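Local coordinates for protein agmatinase (Deinococcus radiodurans, PDB 1WOH) that probably hydrolyses agmatine to putrescine and urea as a manganese-dependent enzyme of the arginase (ureohydrolase) family, at residues 249-252 against 253-257; 201-204 against 205-208; 179-183 against 184-188. All coordinates share one frame; numbering follows the deposited sequence.

Interaction 1: 249-252 against 253-257; sequences LTYA and QGMKI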
ATOM      1  N   LEU A 249     -15.643 -18.409   8.942  1.00  8.59           N
ATOM      2  CA  LEU A 249     -15.298 -18.762  10.311  1.00  8.61           C
ATOM      3  C   LEU A 249     -14.562 -17.653  11.032  1.00  9.56           C
ATOM      4  O   LEU A 249     -13.707 -17.000  10.451  1.00  8.13           O
ATOM      5  CB  LEU A 249     -14.366 -19.972  10.325  1.00  7.64           C
ATOM      6  CG  LEU A 249     -14.841 -21.290   9.736  1.00  9.50           C
ATOM      7  CD1 LEU A 249     -13.660 -22.219   9.590  1.00 10.44           C
ATOM      8  CD2 LEU A 249     -15.909 -21.902  10.643  1.00 11.17           C
ATOM      9  N   THR A 250     -14.886 -17.439  12.303  1.00 10.24           N
ATOM     10  CA  THR A 250     -14.119 -16.465  13.070  1.00 10.55           C
ATOM     11  C   THR A 250     -12.915 -17.311  13.468  1.00 10.19           C
ATOM     12  O   THR A 250     -12.932 -18.546  13.302  1.00  9.75           O
ATOM     13  CB  THR A 250     -14.829 -16.032  14.370  1.00 11.10           C
ATOM     14  OG1 THR A 250     -15.038 -17.185  15.189  1.00 11.05           O
ATOM     15  CG2 THR A 250     -16.162 -15.374  14.071  1.00 14.30           C
ATOM     16  N   TYR A 251     -11.872 -16.676  13.984  1.00 10.73           N
ATOM     17  CA  TYR A 251     -10.694 -17.421  14.410  1.00 11.33           C
ATOM     18  C   TYR A 251     -11.132 -18.428  15.481  1.00 11.53           C
ATOM     19  O   TYR A 251     -10.738 -19.591  15.455  1.00 11.33           O
ATOM     20  CB  TYR A 251      -9.639 -16.466  14.990  1.00 10.08           C
ATOM     21  CG  TYR A 251      -8.398 -17.157  15.536  1.00 10.37           C
ATOM     22  CD1 TYR A 251      -7.213 -17.192  14.803  1.00 12.00           C
ATOM     23  CD2 TYR A 251      -8.416 -17.787  16.789  1.00 12.52           C
ATOM     24  CE1 TYR A 251      -6.073 -17.838  15.299  1.00 11.29           C
ATOM     25  CE2 TYR A 251      -7.286 -18.435  17.295  1.00 13.08           C
ATOM     26  CZ  TYR A 251      -6.119 -18.457  16.545  1.00 13.57           C
ATOM     27  OH  TYR A 251      -4.998 -19.100  17.029  1.00 13.61           O
ATOM     28  N   ALA A 252     -11.966 -17.970  16.414  1.00 10.79           N
ATOM     29  CA  ALA A 252     -12.436 -18.830  17.501  1.00 11.02           C
ATOM     30  C   ALA A 252     -13.184 -20.075  17.021  1.00 10.11           C
ATOM     31  O   ALA A 252     -12.990 -21.167  17.545  1.00 11.90           O
ATOM     32  CB  ALA A 252     -13.317 -18.023  18.455  1.00 11.13           C
ATOM     33  N   GLN A 253     -14.043 -19.920  16.023  1.00 10.17           N
ATOM     34  CA  GLN A 253     -14.797 -21.064  15.516  1.00 11.59           C
ATOM     35  C   GLN A 253     -13.882 -22.080  14.840  1.00 10.95           C
ATOM     36  O   GLN A 253     -13.998 -23.289  15.069  1.00 12.02           O
ATOM     37  CB  GLN A 253     -15.854 -20.597  14.524  1.00 10.87           C
ATOM     38  CG  GLN A 253     -16.923 -19.724  15.130  1.00 11.86           C
ATOM     39  CD  GLN A 253     -17.848 -19.184  14.072  1.00 16.31           C
ATOM     40  OE1 GLN A 253     -17.392 -18.682  13.045  1.00 15.15           O
ATOM     41  NE2 GLN A 253     -19.158 -19.278  14.312  1.00 18.33           N
ATOM     42  N   GLY A 254     -12.982 -21.590  13.995  1.00 11.34           N
ATOM     43  CA  GLY A 254     -12.066 -22.488  13.317  1.00 10.85           C
ATOM     44  C   GLY A 254     -11.231 -23.242  14.337  1.00 12.33           C
ATOM     45  O   GLY A 254     -11.015 -24.451  14.222  1.00 11.08           O
ATOM     46  N   MET A 255     -10.763 -22.518  15.350  1.00 12.59           N
ATOM     47  CA  MET A 255      -9.939 -23.102  16.401  1.00 13.71           C
ATOM     48  C   MET A 255     -10.708 -24.122  17.245  1.00 15.03           C
ATOM     49  O   MET A 255     -10.142 -25.132  17.670  1.00 15.10           O
ATOM     50  CB  MET A 255      -9.374 -21.985  17.287  1.00 14.59           C
ATOM     51  CG  MET A 255      -8.153 -22.381  18.110  1.00 16.77           C
ATOM     52  SD  MET A 255      -6.811 -23.039  17.096  1.00 20.00           S
ATOM     53  CE  MET A 255      -6.835 -24.745  17.630  1.00 16.39           C
ATOM     54  N   LYS A 256     -11.987 -23.864  17.500  1.00 15.19           N
ATOM     55  CA  LYS A 256     -12.792 -24.805  18.280  1.00 16.19           C
ATOM     56  C   LYS A 256     -12.946 -26.116  17.506  1.00 16.59           C
ATOM     57  O   LYS A 256     -12.928 -27.202  18.089  1.00 14.34           O
ATOM     58  CB  LYS A 256     -14.180 -24.233  18.575  1.00 18.33           C
ATOM     59  CG  LYS A 256     -14.201 -23.155  19.639  1.00 21.21           C
ATOM     60  CD  LYS A 256     -15.632 -22.800  20.007  1.00 26.02           C
ATOM     61  CE  LYS A 256     -15.687 -21.787  21.136  1.00 31.12           C
ATOM     62  NZ  LYS A 256     -15.115 -20.472  20.731  1.00 32.94           N
ATOM     63  N   ILE A 257     -13.109 -26.004  16.192  1.00 14.19           N
ATOM     64  CA  ILE A 257     -13.254 -27.178  15.333  1.00 13.40           C
ATOM     65  C   ILE A 257     -11.974 -28.006  15.370  1.00 13.03           C
ATOM     66  O   ILE A 257     -12.014 -29.225  15.580  1.00 12.16           O
ATOM     67  CB  ILE A 257     -13.555 -26.759  13.871  1.00 11.41           C
ATOM     68  CG1 ILE A 257     -14.949 -26.139  13.794  1.00 14.28           C
ATOM     69  CG2 ILE A 257     -13.483 -27.979  12.937  1.00 11.78           C
ATOM     70  CD1 ILE A 257     -15.234 -25.441  12.494  1.00 12.86           C
TER
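Thr250 and Gln253 exchange hydrogen bonds in a capping box at the start of helix 251-264, the helix of the beta-alpha-beta unit between strands 223-229 and 266-273. Thr250 OG1 accepts from Gln253 N at 3.0 Å, while Gln253 OE1 takes the N-H of Thr250 N at 2.9 Å, in a fairly straight bond (162°). Threonine suits the N-cap because its short hydroxyl, set between the backbone N and the carbonyl carbon (chi1 60°), faces the N-H of Gln253 in the first turn. Glutamine is long enough to run back across it at about a right angle, bringing Gln253 CG to 3.2 Å from Thr250 OG1. The helix then takes up its regular bonding, from Gly254 N to Thr250 O and from Met255 N to Tyr251 O. Leu249, ahead of the cap, supplies the apolar layer: its CD2 meets Ile257 CD1 at 4.1 Å, and its CD1 lies 4.1 Å from CA of Gly254, which has no side chain to intervene. Tyr251 and Met255 lie side by side and point the same way; in this Met-aromatic contact Met255 SD stands obliquely 5.3 Å from the centroid of the Tyr251 ring. Further out, Ala252 N is bonded to Asp247 of the second subunit, and Tyr251 OH hydrogen-bonds to Glu295 OE2 of helix 284-302.

Interaction 2: 201-204 against 205-208; sequences IIPM and DDVT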
ATOM      1  N   ILE A 201     -19.997 -33.000   4.217  1.00 13.94           N
ATOM      2  CA  ILE A 201     -19.972 -31.609   3.803  1.00 15.55           C
ATOM      3  C   ILE A 201     -20.721 -30.765   4.822  1.00 15.19           C
ATOM      4  O   ILE A 201     -21.923 -30.936   5.014  1.00 15.02           O
ATOM      5  CB  ILE A 201     -20.627 -31.462   2.408  1.00 15.85           C
ATOM      6  CG1 ILE A 201     -19.782 -32.207   1.372  1.00 19.54           C
ATOM      7  CG2 ILE A 201     -20.791 -29.996   2.047  1.00 17.71           C
ATOM      8  CD1 ILE A 201     -20.289 -32.071  -0.057  1.00 20.07           C
ATOM      9  N   ILE A 202     -20.007 -29.858   5.479  1.00 14.11           N
ATOM     10  CA  ILE A 202     -20.627 -29.001   6.484  1.00 14.24           C
ATOM     11  C   ILE A 202     -20.546 -27.530   6.079  1.00 12.57           C
ATOM     12  O   ILE A 202     -19.521 -26.878   6.271  1.00 13.49           O
ATOM     13  CB  ILE A 202     -19.952 -29.195   7.867  1.00 13.85           C
ATOM     14  CG1 ILE A 202     -19.974 -30.680   8.253  1.00 15.39           C
ATOM     15  CG2 ILE A 202     -20.690 -28.381   8.925  1.00 15.31           C
ATOM     16  CD1 ILE A 202     -19.234 -31.007   9.556  1.00 15.56           C
ATOM     17  N   PRO A 203     -21.631 -26.993   5.503  1.00 13.84           N
ATOM     18  CA  PRO A 203     -21.685 -25.592   5.068  1.00 14.82           C
ATOM     19  C   PRO A 203     -21.463 -24.654   6.252  1.00 15.72           C
ATOM     20  O   PRO A 203     -21.750 -25.015   7.391  1.00 16.45           O
ATOM     21  CB  PRO A 203     -23.095 -25.459   4.501  1.00 16.02           C
ATOM     22  CG  PRO A 203     -23.441 -26.864   4.084  1.00 17.01           C
ATOM     23  CD  PRO A 203     -22.901 -27.680   5.216  1.00 15.77           C
ATOM     24  N   MET A 204     -20.950 -23.456   5.983  1.00 15.80           N
ATOM     25  CA  MET A 204     -20.710 -22.480   7.045  1.00 17.71           C
ATOM     26  C   MET A 204     -22.017 -22.162   7.776  1.00 18.60           C
ATOM     27  O   MET A 204     -22.014 -21.910   8.979  1.00 17.57           O
ATOM     28  CB  MET A 204     -20.121 -21.195   6.454  1.00 16.23           C
ATOM     29  CG  MET A 204     -19.798 -20.116   7.473  1.00 14.12           C
ATOM     30  SD  MET A 204     -18.556 -20.617   8.676  1.00 11.79           S
ATOM     31  CE  MET A 204     -19.161 -19.776  10.136  1.00 13.93           C
ATOM     32  N   ASP A 205     -23.131 -22.171   7.047  1.00 20.48           N
ATOM     33  CA  ASP A 205     -24.428 -21.888   7.658  1.00 25.03           C
ATOM     34  C   ASP A 205     -24.746 -22.830   8.823  1.00 24.32           C
ATOM     35  O   ASP A 205     -25.415 -22.434   9.778  1.00 24.26           O
ATOM     36  CB  ASP A 205     -25.552 -21.975   6.620  1.00 30.01           C
ATOM     37  CG  ASP A 205     -25.549 -20.803   5.660  1.00 34.39           C
ATOM     38  OD1 ASP A 205     -25.480 -19.648   6.132  1.00 37.69           O
ATOM     39  OD2 ASP A 205     -25.625 -21.036   4.435  1.00 39.37           O
ATOM     40  N   ASP A 206     -24.276 -24.072   8.740  1.00 23.96           N
ATOM     41  CA  ASP A 206     -24.516 -25.044   9.804  1.00 24.63           C
ATOM     42  C   ASP A 206     -23.671 -24.690  11.017  1.00 22.99           C
ATOM     43  O   ASP A 206     -24.104 -24.852  12.160  1.00 23.01           O
ATOM     44  CB  ASP A 206     -24.172 -26.461   9.339  1.00 26.14           C
ATOM     45  CG  ASP A 206     -25.097 -26.956   8.242  1.00 29.95           C
ATOM     46  OD1 ASP A 206     -26.108 -26.278   7.959  1.00 31.33           O
ATOM     47  OD2 ASP A 206     -24.814 -28.030   7.667  1.00 31.75           O
ATOM     48  N   VAL A 207     -22.455 -24.218  10.764  1.00 20.28           N
ATOM     49  CA  VAL A 207     -21.559 -23.822  11.841  1.00 18.98           C
ATOM     50  C   VAL A 207     -22.210 -22.681  12.612  1.00 20.01           C
ATOM     51  O   VAL A 207     -22.195 -22.657  13.844  1.00 18.91           O
ATOM     52  CB  VAL A 207     -20.203 -23.335  11.286  1.00 18.91           C
ATOM     53  CG1 VAL A 207     -19.326 -22.828  12.410  1.00 18.72           C
ATOM     54  CG2 VAL A 207     -19.509 -24.468  10.556  1.00 18.57           C
ATOM     55  N   THR A 208     -22.775 -21.730  11.877  1.00 19.56           N
ATOM     56  CA  THR A 208     -23.425 -20.582  12.495  1.00 20.35           C
ATOM     57  C   THR A 208     -24.676 -21.011  13.254  1.00 21.40           C
ATOM     58  O   THR A 208     -24.903 -20.591  14.388  1.00 22.01           O
ATOM     59  CB  THR A 208     -23.815 -19.537  11.432  1.00 20.38           C
ATOM     60  OG1 THR A 208     -22.633 -19.081  10.760  1.00 18.12           O
ATOM     61  CG2 THR A 208     -24.520 -18.339  12.078  1.00 21.39           C
TER
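The carboxylate of Asp206 turns one side of its plane to the pyrrolidine ring of Pro203: CD of Pro203 stands above that plane, only 3.1 Å from Asp206 OD2. Asp206 CB rests 4.0 Å from Ile202 CG2. Here strand 200-203, outermost in this subunit's sheet, passes directly into helix 204-209, with Pro203 as the N-cap residue; the first N-H groups of a helix have no acceptor a turn back, so proline, lacking one, costs nothing there, and its fixed phi (-60°) suits the start. Asp206 N bonds to Pro203 O at 3.0 Å, the donor well above the carbonyl plane, whereas Thr208 N hydrogen-bonds to Met204 O at 3.0 Å almost head-on (C=O...N 163°). Met204 has CG anti to its own N (chi1 -179°), then bends at chi2 and chi3 and curls forward over the first turn, placing CE 3.8 Å from Val207 CG1 and 3.6 Å from Thr208 OG1. With an alanine here, SD and CE would be missing, which would probably open a gap beside Val207 and Thr208. A flexible thioether thus fills the buried side, while the acids of Asp205 and Asp206 are likely to suit the positive end of the helix dipole.

Interaction 3: 179-183 against 184-188; sequences VGLRG and LRFDP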
ATOM      1  N   VAL A 179     -15.512 -28.368   6.319  1.00 11.99           N
ATOM      2  CA  VAL A 179     -16.307 -27.411   7.072  1.00 11.13           C
ATOM      3  C   VAL A 179     -16.019 -25.967   6.685  1.00 10.69           C
ATOM      4  O   VAL A 179     -14.861 -25.576   6.562  1.00 10.61           O
ATOM      5  CB  VAL A 179     -16.038 -27.579   8.584  1.00 12.08           C
ATOM      6  CG1 VAL A 179     -16.922 -26.636   9.388  1.00 13.51           C
ATOM      7  CG2 VAL A 179     -16.262 -29.029   8.984  1.00 15.90           C
ATOM      8  N   GLY A 180     -17.084 -25.187   6.499  1.00 12.72           N
ATOM      9  CA  GLY A 180     -16.943 -23.784   6.153  1.00 10.86           C
ATOM     10  C   GLY A 180     -17.385 -23.414   4.749  1.00 11.34           C
ATOM     11  O   GLY A 180     -17.333 -22.243   4.371  1.00 10.41           O
ATOM     12  N   LEU A 181     -17.842 -24.401   3.985  1.00 10.13           N
ATOM     13  CA  LEU A 181     -18.264 -24.169   2.606  1.00 12.30           C
ATOM     14  C   LEU A 181     -19.331 -23.093   2.450  1.00 12.22           C
ATOM     15  O   LEU A 181     -20.305 -23.039   3.210  1.00 12.16           O
ATOM     16  CB  LEU A 181     -18.773 -25.474   1.979  1.00 14.55           C
ATOM     17  CG  LEU A 181     -17.811 -26.664   1.912  1.00 16.30           C
ATOM     18  CD1 LEU A 181     -18.492 -27.821   1.199  1.00 18.88           C
ATOM     19  CD2 LEU A 181     -16.538 -26.272   1.171  1.00 15.55           C
ATOM     20  N   ARG A 182     -19.145 -22.248   1.439  1.00 11.63           N
ATOM     21  CA  ARG A 182     -20.072 -21.161   1.146  1.00 12.56           C
ATOM     22  C   ARG A 182     -19.708 -20.559  -0.209  1.00 12.32           C
ATOM     23  O   ARG A 182     -18.623 -20.813  -0.739  1.00 12.57           O
ATOM     24  CB  ARG A 182     -19.976 -20.092   2.236  1.00 12.18           C
ATOM     25  CG  ARG A 182     -18.586 -19.490   2.387  1.00 11.63           C
ATOM     26  CD  ARG A 182     -18.486 -18.677   3.675  1.00  8.56           C
ATOM     27  NE  ARG A 182     -17.240 -17.926   3.766  1.00 11.31           N
ATOM     28  CZ  ARG A 182     -16.095 -18.400   4.251  1.00  7.74           C
ATOM     29  NH1 ARG A 182     -16.012 -19.644   4.707  1.00  7.25           N
ATOM     30  NH2 ARG A 182     -15.029 -17.612   4.288  1.00 10.03           N
ATOM     31  N   GLY A 183     -20.616 -19.769  -0.770  1.00 13.00           N
ATOM     32  CA  GLY A 183     -20.351 -19.153  -2.057  1.00 13.16           C
ATOM     33  C   GLY A 183     -21.477 -19.400  -3.042  1.00 12.83           C
ATOM     34  O   GLY A 183     -22.262 -20.327  -2.867  1.00 14.66           O
ATOM     35  N   LEU A 184     -21.560 -18.578  -4.080  1.00 12.37           N
ATOM     36  CA  LEU A 184     -22.623 -18.734  -5.064  1.00 14.42           C
ATOM     37  C   LEU A 184     -22.396 -19.904  -6.008  1.00 14.60           C
ATOM     38  O   LEU A 184     -23.353 -20.462  -6.547  1.00 15.21           O
ATOM     39  CB  LEU A 184     -22.772 -17.461  -5.901  1.00 13.32           C
ATOM     40  CG  LEU A 184     -23.131 -16.168  -5.166  1.00 16.25           C
ATOM     41  CD1 LEU A 184     -23.263 -15.047  -6.181  1.00 13.51           C
ATOM     42  CD2 LEU A 184     -24.431 -16.345  -4.392  1.00 14.13           C
ATOM     43  N   ARG A 185     -21.140 -20.283  -6.214  1.00 15.40           N
ATOM     44  CA  ARG A 185     -20.869 -21.362  -7.150  1.00 16.82           C
ATOM     45  C   ARG A 185     -20.164 -22.590  -6.595  1.00 15.74           C
ATOM     46  O   ARG A 185     -19.180 -22.496  -5.860  1.00 12.83           O
ATOM     47  CB  ARG A 185     -20.069 -20.825  -8.339  1.00 19.05           C
ATOM     48  CG  ARG A 185     -20.122 -21.720  -9.561  1.00 23.00           C
ATOM     49  CD  ARG A 185     -19.016 -21.374 -10.545  1.00 24.76           C
ATOM     50  NE  ARG A 185     -18.900 -19.935 -10.766  1.00 25.62           N
ATOM     51  CZ  ARG A 185     -19.819 -19.181 -11.360  1.00 28.06           C
ATOM     52  NH1 ARG A 185     -20.945 -19.722 -11.809  1.00 27.47           N
ATOM     53  NH2 ARG A 185     -19.611 -17.877 -11.499  1.00 27.13           N
ATOM     54  N   PHE A 186     -20.690 -23.750  -6.960  1.00 14.78           N
ATOM     55  CA  PHE A 186     -20.115 -25.020  -6.558  1.00 16.25           C
ATOM     56  C   PHE A 186     -20.147 -25.927  -7.783  1.00 15.76           C
ATOM     57  O   PHE A 186     -21.041 -25.814  -8.617  1.00 18.14           O
ATOM     58  CB  PHE A 186     -20.919 -25.664  -5.422  1.00 19.22           C
ATOM     59  CG  PHE A 186     -20.632 -25.084  -4.066  1.00 18.93           C
ATOM     60  CD1 PHE A 186     -21.212 -23.884  -3.668  1.00 21.14           C
ATOM     61  CD2 PHE A 186     -19.764 -25.730  -3.196  1.00 20.59           C
ATOM     62  CE1 PHE A 186     -20.930 -23.330  -2.415  1.00 18.08           C
ATOM     63  CE2 PHE A 186     -19.473 -25.186  -1.940  1.00 22.17           C
ATOM     64  CZ  PHE A 186     -20.059 -23.984  -1.552  1.00 19.10           C
ATOM     65  N   ASP A 187     -19.147 -26.794  -7.890  1.00 15.01           N
ATOM     66  CA  ASP A 187     -19.037 -27.751  -8.986  1.00 14.91           C
ATOM     67  C   ASP A 187     -20.007 -28.872  -8.594  1.00 14.35           C
ATOM     68  O   ASP A 187     -19.723 -29.649  -7.683  1.00 14.50           O
ATOM     69  CB  ASP A 187     -17.589 -28.256  -9.042  1.00 14.52           C
ATOM     70  CG  ASP A 187     -17.375 -29.357 -10.066  1.00 16.24           C
ATOM     71  OD1 ASP A 187     -18.368 -29.869 -10.622  1.00 16.30           O
ATOM     72  OD2 ASP A 187     -16.200 -29.713 -10.307  1.00 15.62           O
ATOM     73  N   PRO A 188     -21.173 -28.960  -9.265  1.00 14.61           N
ATOM     74  CA  PRO A 188     -22.161 -30.002  -8.936  1.00 14.78           C
ATOM     75  C   PRO A 188     -21.642 -31.431  -8.987  1.00 15.54           C
ATOM     76  O   PRO A 188     -22.068 -32.281  -8.193  1.00 15.03           O
ATOM     77  CB  PRO A 188     -23.283 -29.753  -9.946  1.00 16.18           C
ATOM     78  CG  PRO A 188     -22.546 -29.201 -11.131  1.00 14.75           C
ATOM     79  CD  PRO A 188     -21.567 -28.238 -10.488  1.00 15.77           C
TER
HETATM   80  O   HOH W   1     -17.729 -22.278  -3.121  1.00 32.21           O
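Phe186 folds back onto the backbone of Leu181, Arg182 and Gly183. With CG anti to the carbonyl carbon (chi1 -79°), the bond from CB sends the ring toward the preceding chain. Going outward, CD1 and then CE1 of Phe186 run past Gly183 O, CE1 at 3.3 Å, the oxygen lying at the ring edge and in its plane, where the weakly positive C-H rim suits a carbonyl. At the tip, CZ of Phe186 is 3.6 Å from Arg182 N, also at the edge, and on the other flank CE2 lies 4.0 Å from Leu181 CB. Over one face, offset toward the rim, sits a water 3.3 Å above the plane; it donates to Arg182 O at 2.9 Å and to Arg185 O at 3.1 Å, tying together two limbs that share no direct hydrogen bond. Gly183 has backbone angles (phi 128°) at which a CB would jam against the preceding carbonyl. Arg182 NH1 holds Gly180 O at 2.9 Å in the carbonyl plane; Gly232 O and Glu245 O also accept from its guanidinium. Arg185 instead bonds to Val63 and Pro65 of the third subunit. Such a loop at the C-terminal end of a parallel strand belongs to the arginase alpha/beta fold: the Leu181 side chain is about 5 Å from that of Asp143, which binds manganese in another structure of this protein.

Along the chain the order is interaction 3, interaction 2, interaction 1, all within the arginase-family fold. Strands 173-181 and 200-203 are neighbours in the eight-stranded parallel sheet, so interactions 2 and 3, with centres about 11 Å apart, are joined by sheet bonding: Gly180 N probably bonds to Ile202 O at 3.0 Å. Interaction 1, centred about 12 Å from interaction 2 and 19 Å from interaction 3, packs against them from the helix after strand 223-229, with Leu249 CD2 3.5 Å from Met204 SD and Ile257 CD1 3.7 Å from Val179 CG1. Interactions 2 and 3 lie at the 200-203 end of the sheet and face the third subunit, interaction 1 the second.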